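Local coordinates for protein alpha-glucosidase YIHQ (Escherichia coli, PDB 5AEG) that hydrolyses sulfoquinovosyl diacylglycerides and simple sulfoquinovosides to sulfoquinovose, and is likely involved in using plant sulfolipid headgroups, as a glycoside hydrolase of family 31, at residues His114-Pro125 / Pro210-Lys221. Numbering follows the deposited sequence.
Sequences HNRIWLRLAAQP and PEYHELALWEDK
Ile-117, Leu-119 and Leu-121 pair with Leu-217, Leu-215 and His-213 in an antiparallel β-ladder of the N-terminal galactose mutarotase-like domain, a β-sandwich fold. Each pair exchanges two backbone hydrogen bonds; a seventh, Ala-123 N to Glu-211 O (3.0 Å), ties the chains just beyond the paired residues. Strand 39-49 flanks 116-122 on its other edge, where Asn-115 and Arg-116 both face Gly-42 in a classic β-bulge.

Ile-117, the leucines and His-213 share one face, the aliphatic ones packing on strands 221-228 and 103-109; there Leu-121 CD1 meets Leu-215 CD1 at 4.0 Å. The opposite face carries Trp-118 beside Ala-216, then Arg-120 beside Glu-214. Arg-120 runs extended from CG to NE; its CD passes over the Tyr-212 ring (3.8 Å to the centroid) and its guanidinium lies nearly parallel to it, off-centre. NE then gives a straight salt-bridge bond to Glu-214 OE2, 2.7 Å, on the anti side but 32° out of the carboxylate plane.

Arg-116, bent at chi2 (-77°), lays its guanidinium flat on Trp-218, planes 9° apart, with CZ 3.6 Å from the centroid of the five-membered ring. Asp-59 holds NH2 in a salt bridge, while NH1 turns back to Asn-115 O at 2.8 Å, standing above that carbonyl's plane.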
ATOM      1  N   HIS A 114      -2.706  32.260   3.502  1.00 26.29           N
ATOM      2  CA  HIS A 114      -3.324  31.714   2.303  1.00 27.06           C
ATOM      3  C   HIS A 114      -2.885  30.253   2.265  1.00 25.00           C
ATOM      4  O   HIS A 114      -1.890  29.904   1.640  1.00 24.04           O
ATOM      5  CB  HIS A 114      -2.921  32.464   1.049  1.00 27.43           C
ATOM      6  CG  HIS A 114      -3.652  33.756   0.893  1.00 31.00           C
ATOM      7  ND1 HIS A 114      -3.041  34.904   0.451  1.00 30.50           N
ATOM      8  CD2 HIS A 114      -4.933  34.091   1.160  1.00 34.86           C
ATOM      9  CE1 HIS A 114      -3.921  35.890   0.424  1.00 28.26           C
ATOM     10  NE2 HIS A 114      -5.085  35.415   0.814  1.00 34.42           N
ATOM     11  N   ASN A 115      -3.634  29.421   2.993  1.00 23.92           N
ATOM     12  CA  ASN A 115      -3.305  27.978   3.130  1.00 23.21           C
ATOM     13  C   ASN A 115      -4.048  27.014   2.191  1.00 25.05           C
ATOM     14  O   ASN A 115      -4.284  25.836   2.542  1.00 22.65           O
ATOM     15  CB  ASN A 115      -3.523  27.580   4.574  1.00 24.56           C
ATOM     16  CG  ASN A 115      -4.980  27.580   4.982  1.00 23.70           C
ATOM     17  OD1 ASN A 115      -5.882  28.157   4.330  1.00 25.65           O
ATOM     18  ND2 ASN A 115      -5.247  26.835   6.034  1.00 23.70           N
ATOM     19  N   ARG A 116      -4.447  27.514   1.037  1.00 22.49           N
ATOM     20  CA  ARG A 116      -5.051  26.743  -0.051  1.00 24.70           C
ATOM     21  C   ARG A 116      -4.362  27.082  -1.391  1.00 26.25           C
ATOM     22  O   ARG A 116      -4.032  28.271  -1.654  1.00 22.55           O
ATOM     23  CB  ARG A 116      -6.538  26.987  -0.203  1.00 24.05           C
ATOM     24  CG  ARG A 116      -7.371  26.640   1.038  1.00 25.27           C
ATOM     25  CD  ARG A 116      -7.558  25.125   1.165  1.00 25.23           C
ATOM     26  NE  ARG A 116      -8.249  24.692   2.398  1.00 24.47           N
ATOM     27  CZ  ARG A 116      -7.678  24.434   3.588  1.00 25.28           C
ATOM     28  NH1 ARG A 116      -6.402  24.590   3.829  1.00 25.65           N
ATOM     29  NH2 ARG A 116      -8.456  24.064   4.585  1.00 26.09           N
ATOM     30  N   ILE A 117      -4.070  26.044  -2.170  1.00 20.16           N
ATOM     31  CA  ILE A 117      -3.539  26.211  -3.488  1.00 22.10           C
ATOM     32  C   ILE A 117      -4.376  25.272  -4.384  1.00 24.02           C
ATOM     33  O   ILE A 117      -4.684  24.103  -4.017  1.00 24.69           O
ATOM     34  CB  ILE A 117      -2.025  25.848  -3.589  1.00 20.93           C
ATOM     35  CG1 ILE A 117      -1.091  26.827  -2.909  1.00 23.58           C
ATOM     36  CG2 ILE A 117      -1.660  25.524  -5.065  1.00 23.62           C
ATOM     37  CD1 ILE A 117       0.270  26.200  -2.486  1.00 24.48           C
ATOM     38  N   TRP A 118      -4.730  25.744  -5.569  1.00 18.89           N
ATOM     39  CA  TRP A 118      -5.235  24.880  -6.654  1.00 21.11           C
ATOM     40  C   TRP A 118      -4.392  25.128  -7.875  1.00 22.92           C
ATOM     41  O   TRP A 118      -4.300  26.290  -8.330  1.00 23.43           O
ATOM     42  CB  TRP A 118      -6.670  25.167  -7.000  1.00 22.86           C
ATOM     43  CG  TRP A 118      -7.695  25.029  -5.934  1.00 25.81           C
ATOM     44  CD1 TRP A 118      -8.641  23.989  -5.833  1.00 25.79           C
ATOM     45  CD2 TRP A 118      -7.956  25.906  -4.814  1.00 25.10           C
ATOM     46  NE1 TRP A 118      -9.420  24.188  -4.732  1.00 27.25           N
ATOM     47  CE2 TRP A 118      -9.056  25.350  -4.094  1.00 26.10           C
ATOM     48  CE3 TRP A 118      -7.414  27.105  -4.374  1.00 24.06           C
ATOM     49  CZ2 TRP A 118      -9.612  25.966  -2.992  1.00 25.12           C
ATOM     50  CZ3 TRP A 118      -7.939  27.694  -3.269  1.00 23.54           C
ATOM     51  CH2 TRP A 118      -9.047  27.130  -2.580  1.00 28.95           C
ATOM     52  N   LEU A 119      -3.740  24.085  -8.418  1.00 21.09           N
ATOM     53  CA  LEU A 119      -2.906  24.213  -9.574  1.00 22.36           C
ATOM     54  C   LEU A 119      -3.374  23.278 -10.636  1.00 24.79           C
ATOM     55  O   LEU A 119      -3.552  22.092 -10.344  1.00 24.08           O
ATOM     56  CB  LEU A 119      -1.480  23.888  -9.181  1.00 21.38           C
ATOM     57  CG  LEU A 119      -0.444  23.834 -10.320  1.00 25.49           C
ATOM     58  CD1 LEU A 119      -0.086  25.242 -10.845  1.00 25.84           C
ATOM     59  CD2 LEU A 119       0.836  23.169  -9.832  1.00 24.86           C
ATOM     60  N   ARG A 120      -3.591  23.794 -11.856  1.00 26.62           N
ATOM     61  CA  ARG A 120      -3.930  22.980 -13.022  1.00 25.63           C
ATOM     62  C   ARG A 120      -2.713  22.677 -13.894  1.00 29.03           C
ATOM     63  O   ARG A 120      -1.906  23.554 -14.315  1.00 25.15           O
ATOM     64  CB  ARG A 120      -5.105  23.535 -13.863  1.00 25.67           C
ATOM     65  CG  ARG A 120      -6.348  23.862 -13.089  1.00 24.93           C
ATOM     66  CD  ARG A 120      -7.479  24.335 -13.942  1.00 26.24           C
ATOM     67  NE  ARG A 120      -8.692  24.368 -13.158  1.00 27.50           N
ATOM     68  CZ  ARG A 120      -9.857  24.772 -13.661  1.00 30.45           C
ATOM     69  NH1 ARG A 120      -9.939  25.201 -14.898  1.00 32.52           N
ATOM     70  NH2 ARG A 120     -10.936  24.769 -12.928  1.00 30.98           N
ATOM     71  N   LEU A 121      -2.584  21.395 -14.182  1.00 25.29           N
ATOM     72  CA  LEU A 121      -1.677  20.871 -15.120  1.00 25.04           C
ATOM     73  C   LEU A 121      -2.374  20.555 -16.428  1.00 25.41           C
ATOM     74  O   LEU A 121      -3.471  20.019 -16.477  1.00 25.29           O
ATOM     75  CB  LEU A 121      -0.977  19.592 -14.594  1.00 25.02           C
ATOM     76  CG  LEU A 121      -0.315  19.687 -13.222  1.00 26.68           C
ATOM     77  CD1 LEU A 121       0.305  18.332 -12.898  1.00 28.80           C
ATOM     78  CD2 LEU A 121       0.748  20.746 -13.187  1.00 28.04           C
ATOM     79  N   ALA A 122      -1.752  20.917 -17.549  1.00 24.32           N
ATOM     80  CA  ALA A 122      -2.374  20.672 -18.821  1.00 23.45           C
ATOM     81  C   ALA A 122      -2.469  19.080 -18.993  1.00 21.63           C
ATOM     82  O   ALA A 122      -1.593  18.373 -18.535  1.00 22.34           O
ATOM     83  CB  ALA A 122      -1.524  21.251 -19.940  1.00 25.64           C
ATOM     84  N   ALA A 123      -3.485  18.634 -19.671  1.00 22.88           N
ATOM     85  CA  ALA A 123      -3.629  17.256 -20.060  1.00 27.05           C
ATOM     86  C   ALA A 123      -4.327  17.064 -21.363  1.00 27.65           C
ATOM     87  O   ALA A 123      -4.969  17.978 -21.837  1.00 25.81           O
ATOM     88  CB  ALA A 123      -4.451  16.538 -18.973  1.00 25.55           C
ATOM     89  N   GLN A 124      -4.354  15.807 -21.851  1.00 25.89           N
ATOM     90  CA  GLN A 124      -5.152  15.441 -23.050  1.00 29.19           C
ATOM     91  C   GLN A 124      -6.275  14.503 -22.700  1.00 27.42           C
ATOM     92  O   GLN A 124      -6.115  13.664 -21.815  1.00 26.01           O
ATOM     93  CB  GLN A 124      -4.305  14.756 -24.112  1.00 30.23           C
ATOM     94  CG  GLN A 124      -3.071  15.527 -24.590  1.00 38.23           C
ATOM     95  CD  GLN A 124      -2.013  14.584 -25.258  1.00 47.50           C
ATOM     96  OE1 GLN A 124      -1.895  13.300 -24.975  1.00 43.64           O
ATOM     97  NE2 GLN A 124      -1.232  15.183 -26.141  1.00 42.12           N
ATOM     98  N   PRO A 125      -7.409  14.596 -23.386  1.00 27.10           N
ATOM     99  CA  PRO A 125      -8.528  13.761 -23.052  1.00 27.79           C
ATOM    100  C   PRO A 125      -8.236  12.262 -23.046  1.00 29.33           C
ATOM    101  O   PRO A 125      -8.831  11.578 -22.265  1.00 29.25           O
ATOM    102  CB  PRO A 125      -9.568  14.094 -24.129  1.00 28.74           C
ATOM    103  CG  PRO A 125      -9.253  15.512 -24.458  1.00 29.70           C
ATOM    104  CD  PRO A 125      -7.774  15.553 -24.465  1.00 31.88           C
ATOM    105  N   PRO A 210     -11.296  16.630 -18.912  1.00 25.87           N
ATOM    106  CA  PRO A 210     -10.544  16.156 -20.095  1.00 27.95           C
ATOM    107  C   PRO A 210      -9.300  16.930 -20.433  1.00 27.82           C
ATOM    108  O   PRO A 210      -8.331  16.323 -20.923  1.00 26.37           O
ATOM    109  CB  PRO A 210     -11.599  16.176 -21.240  1.00 29.21           C
ATOM    110  CG  PRO A 210     -12.896  16.150 -20.549  1.00 30.31           C
ATOM    111  CD  PRO A 210     -12.721  16.814 -19.193  1.00 26.56           C
ATOM    112  N   GLU A 211      -9.267  18.250 -20.161  1.00 28.80           N
ATOM    113  CA  GLU A 211      -8.088  19.104 -20.552  1.00 29.44           C
ATOM    114  C   GLU A 211      -7.072  19.467 -19.477  1.00 27.09           C
ATOM    115  O   GLU A 211      -6.060  20.090 -19.740  1.00 28.16           O
ATOM    116  CB  GLU A 211      -8.572  20.410 -21.246  1.00 33.79           C
ATOM    117  CG  GLU A 211      -9.465  20.180 -22.488  1.00 38.60           C
ATOM    118  CD  GLU A 211      -8.710  19.558 -23.692  1.00 44.10           C
ATOM    119  OE1 GLU A 211      -7.453  19.650 -23.769  1.00 46.71           O
ATOM    120  OE2 GLU A 211      -9.360  18.887 -24.559  1.00 46.01           O
ATOM    121  N   TYR A 212      -7.304  19.066 -18.233  1.00 24.21           N
ATOM    122  CA  TYR A 212      -6.371  19.385 -17.220  1.00 23.89           C
ATOM    123  C   TYR A 212      -6.566  18.473 -15.966  1.00 21.59           C
ATOM    124  O   TYR A 212      -7.638  17.982 -15.699  1.00 20.71           O
ATOM    125  CB  TYR A 212      -6.477  20.889 -16.798  1.00 25.58           C
ATOM    126  CG  TYR A 212      -7.832  21.238 -16.316  1.00 23.96           C
ATOM    127  CD1 TYR A 212      -8.161  21.043 -14.949  1.00 27.76           C
ATOM    128  CD2 TYR A 212      -8.820  21.711 -17.178  1.00 26.08           C
ATOM    129  CE1 TYR A 212      -9.416  21.305 -14.485  1.00 26.28           C
ATOM    130  CE2 TYR A 212     -10.116  22.003 -16.713  1.00 28.20           C
ATOM    131  CZ  TYR A 212     -10.370  21.805 -15.339  1.00 28.94           C
ATOM    132  OH  TYR A 212     -11.549  22.010 -14.778  1.00 30.39           O
ATOM    133  N   HIS A 213      -5.486  18.311 -15.263  1.00 20.93           N
ATOM    134  CA  HIS A 213      -5.529  17.703 -13.900  1.00 20.98           C
ATOM    135  C   HIS A 213      -5.550  18.859 -12.903  1.00 22.92           C
ATOM    136  O   HIS A 213      -4.830  19.843 -13.120  1.00 24.73           O
ATOM    137  CB  HIS A 213      -4.275  16.909 -13.683  1.00 21.11           C
ATOM    138  CG  HIS A 213      -4.019  15.892 -14.755  1.00 23.01           C
ATOM    139  ND1 HIS A 213      -5.010  15.149 -15.343  1.00 23.59           N
ATOM    140  CD2 HIS A 213      -2.872  15.536 -15.357  1.00 24.42           C
ATOM    141  CE1 HIS A 213      -4.482  14.353 -16.241  1.00 22.45           C
ATOM    142  NE2 HIS A 213      -3.182  14.579 -16.285  1.00 24.72           N
ATOM    143  N   GLU A 214      -6.291  18.762 -11.825  1.00 21.45           N
ATOM    144  CA  GLU A 214      -6.252  19.873 -10.853  1.00 21.84           C
ATOM    145  C   GLU A 214      -5.841  19.282  -9.541  1.00 23.79           C
ATOM    146  O   GLU A 214      -6.518  18.344  -9.009  1.00 21.59           O
ATOM    147  CB  GLU A 214      -7.630  20.513 -10.705  1.00 24.23           C
ATOM    148  CG  GLU A 214      -7.585  21.746  -9.737  1.00 26.97           C
ATOM    149  CD  GLU A 214      -8.840  22.570  -9.805  1.00 30.13           C
ATOM    150  OE1 GLU A 214      -9.822  22.179  -9.142  1.00 36.48           O
ATOM    151  OE2 GLU A 214      -8.894  23.557 -10.556  1.00 35.81           O
ATOM    152  N   LEU A 215      -4.770  19.822  -9.000  1.00 19.34           N
ATOM    153  CA  LEU A 215      -4.178  19.411  -7.765  1.00 21.53           C
ATOM    154  C   LEU A 215      -4.473  20.466  -6.709  1.00 25.23           C
ATOM    155  O   LEU A 215      -3.986  21.629  -6.817  1.00 22.12           O
ATOM    156  CB  LEU A 215      -2.708  19.274  -7.940  1.00 21.65           C
ATOM    157  CG  LEU A 215      -2.200  18.474  -9.164  1.00 25.38           C
ATOM    158  CD1 LEU A 215      -0.699  18.339  -9.018  1.00 26.96           C
ATOM    159  CD2 LEU A 215      -2.828  17.142  -9.263  1.00 25.42           C
ATOM    160  N   ALA A 216      -5.229  20.072  -5.706  1.00 19.97           N
ATOM    161  CA  ALA A 216      -5.571  20.907  -4.569  1.00 21.63           C
ATOM    162  C   ALA A 216      -4.725  20.557  -3.358  1.00 26.65           C
ATOM    163  O   ALA A 216      -4.610  19.365  -2.984  1.00 21.70           O
ATOM    164  CB  ALA A 216      -7.029  20.835  -4.264  1.00 23.92           C
ATOM    165  N   LEU A 217      -4.086  21.581  -2.765  1.00 21.26           N
ATOM    166  CA  LEU A 217      -3.292  21.400  -1.578  1.00 23.11           C
ATOM    167  C   LEU A 217      -3.804  22.288  -0.431  1.00 24.36           C
ATOM    168  O   LEU A 217      -4.175  23.462  -0.644  1.00 24.48           O
ATOM    169  CB  LEU A 217      -1.799  21.725  -1.779  1.00 26.88           C
ATOM    170  CG  LEU A 217      -0.994  20.976  -2.802  1.00 29.85           C
ATOM    171  CD1 LEU A 217      -1.101  21.633  -4.122  1.00 30.34           C
ATOM    172  CD2 LEU A 217       0.442  20.919  -2.350  1.00 31.11           C
ATOM    173  N   TRP A 218      -3.783  21.742   0.783  1.00 20.19           N
ATOM    174  CA  TRP A 218      -4.104  22.517   1.985  1.00 23.20           C
ATOM    175  C   TRP A 218      -2.820  23.001   2.605  1.00 21.09           C
ATOM    176  O   TRP A 218      -2.440  22.612   3.722  1.00 22.93           O
ATOM    177  CB  TRP A 218      -4.918  21.700   2.963  1.00 23.79           C
ATOM    178  CG  TRP A 218      -6.283  21.463   2.463  1.00 23.68           C
ATOM    179  CD1 TRP A 218      -6.719  21.663   1.207  1.00 25.06           C
ATOM    180  CD2 TRP A 218      -7.379  20.845   3.178  1.00 22.90           C
ATOM    181  NE1 TRP A 218      -8.044  21.349   1.108  1.00 24.79           N
ATOM    182  CE2 TRP A 218      -8.456  20.792   2.300  1.00 26.71           C
ATOM    183  CE3 TRP A 218      -7.557  20.406   4.495  1.00 25.33           C
ATOM    184  CZ2 TRP A 218      -9.714  20.303   2.685  1.00 28.86           C
ATOM    185  CZ3 TRP A 218      -8.808  19.890   4.877  1.00 26.92           C
ATOM    186  CH2 TRP A 218      -9.862  19.862   3.983  1.00 26.67           C
ATOM    187  N   GLU A 219      -2.095  23.822   1.873  1.00 23.93           N
ATOM    188  CA  GLU A 219      -0.877  24.424   2.380  1.00 22.57           C
ATOM    189  C   GLU A 219      -0.630  25.712   1.560  1.00 23.31           C
ATOM    190  O   GLU A 219      -1.279  25.946   0.548  1.00 21.67           O
ATOM    191  CB  GLU A 219       0.325  23.497   2.280  1.00 25.07           C
ATOM    192  CG  GLU A 219       1.373  23.719   3.350  1.00 28.22           C
ATOM    193  CD  GLU A 219       2.330  22.578   3.564  1.00 33.78           C
ATOM    194  OE1 GLU A 219       2.120  21.405   3.101  1.00 31.64           O
ATOM    195  OE2 GLU A 219       3.349  22.857   4.230  1.00 33.07           O
ATOM    196  N   ASP A 220       0.225  26.566   2.109  1.00 23.09           N
ATOM    197  CA  ASP A 220       0.658  27.795   1.472  1.00 24.67           C
ATOM    198  C   ASP A 220       1.831  27.676   0.587  1.00 28.13           C
ATOM    199  O   ASP A 220       2.240  28.682  -0.046  1.00 24.32           O
ATOM    200  CB  ASP A 220       1.009  28.793   2.610  1.00 25.77           C
ATOM    201  CG  ASP A 220       2.225  28.324   3.411  1.00 33.10           C
ATOM    202  OD1 ASP A 220       2.132  27.284   4.087  1.00 32.10           O
ATOM    203  OD2 ASP A 220       3.316  28.888   3.269  1.00 34.39           O
ATOM    204  N   LYS A 221       2.406  26.470   0.455  1.00 28.19           N
ATOM    205  CA  LYS A 221       3.510  26.256  -0.441  1.00 27.32           C
ATOM    206  C   LYS A 221       3.378  24.877  -1.044  1.00 30.96           C
ATOM    207  O   LYS A 221       2.689  24.005  -0.489  1.00 28.25           O
ATOM    208  CB  LYS A 221       4.817  26.365   0.326  1.00 33.96           C
ATOM    209  CG  LYS A 221       5.159  25.218   1.291  1.00 39.09           C
ATOM    210  CD  LYS A 221       6.199  25.591   2.366  1.00 53.21           C
ATOM    211  CE  LYS A 221       7.310  24.563   2.583  1.00 60.66           C
ATOM    212  NZ  LYS A 221       6.920  23.199   3.057  1.00 74.11           N
TER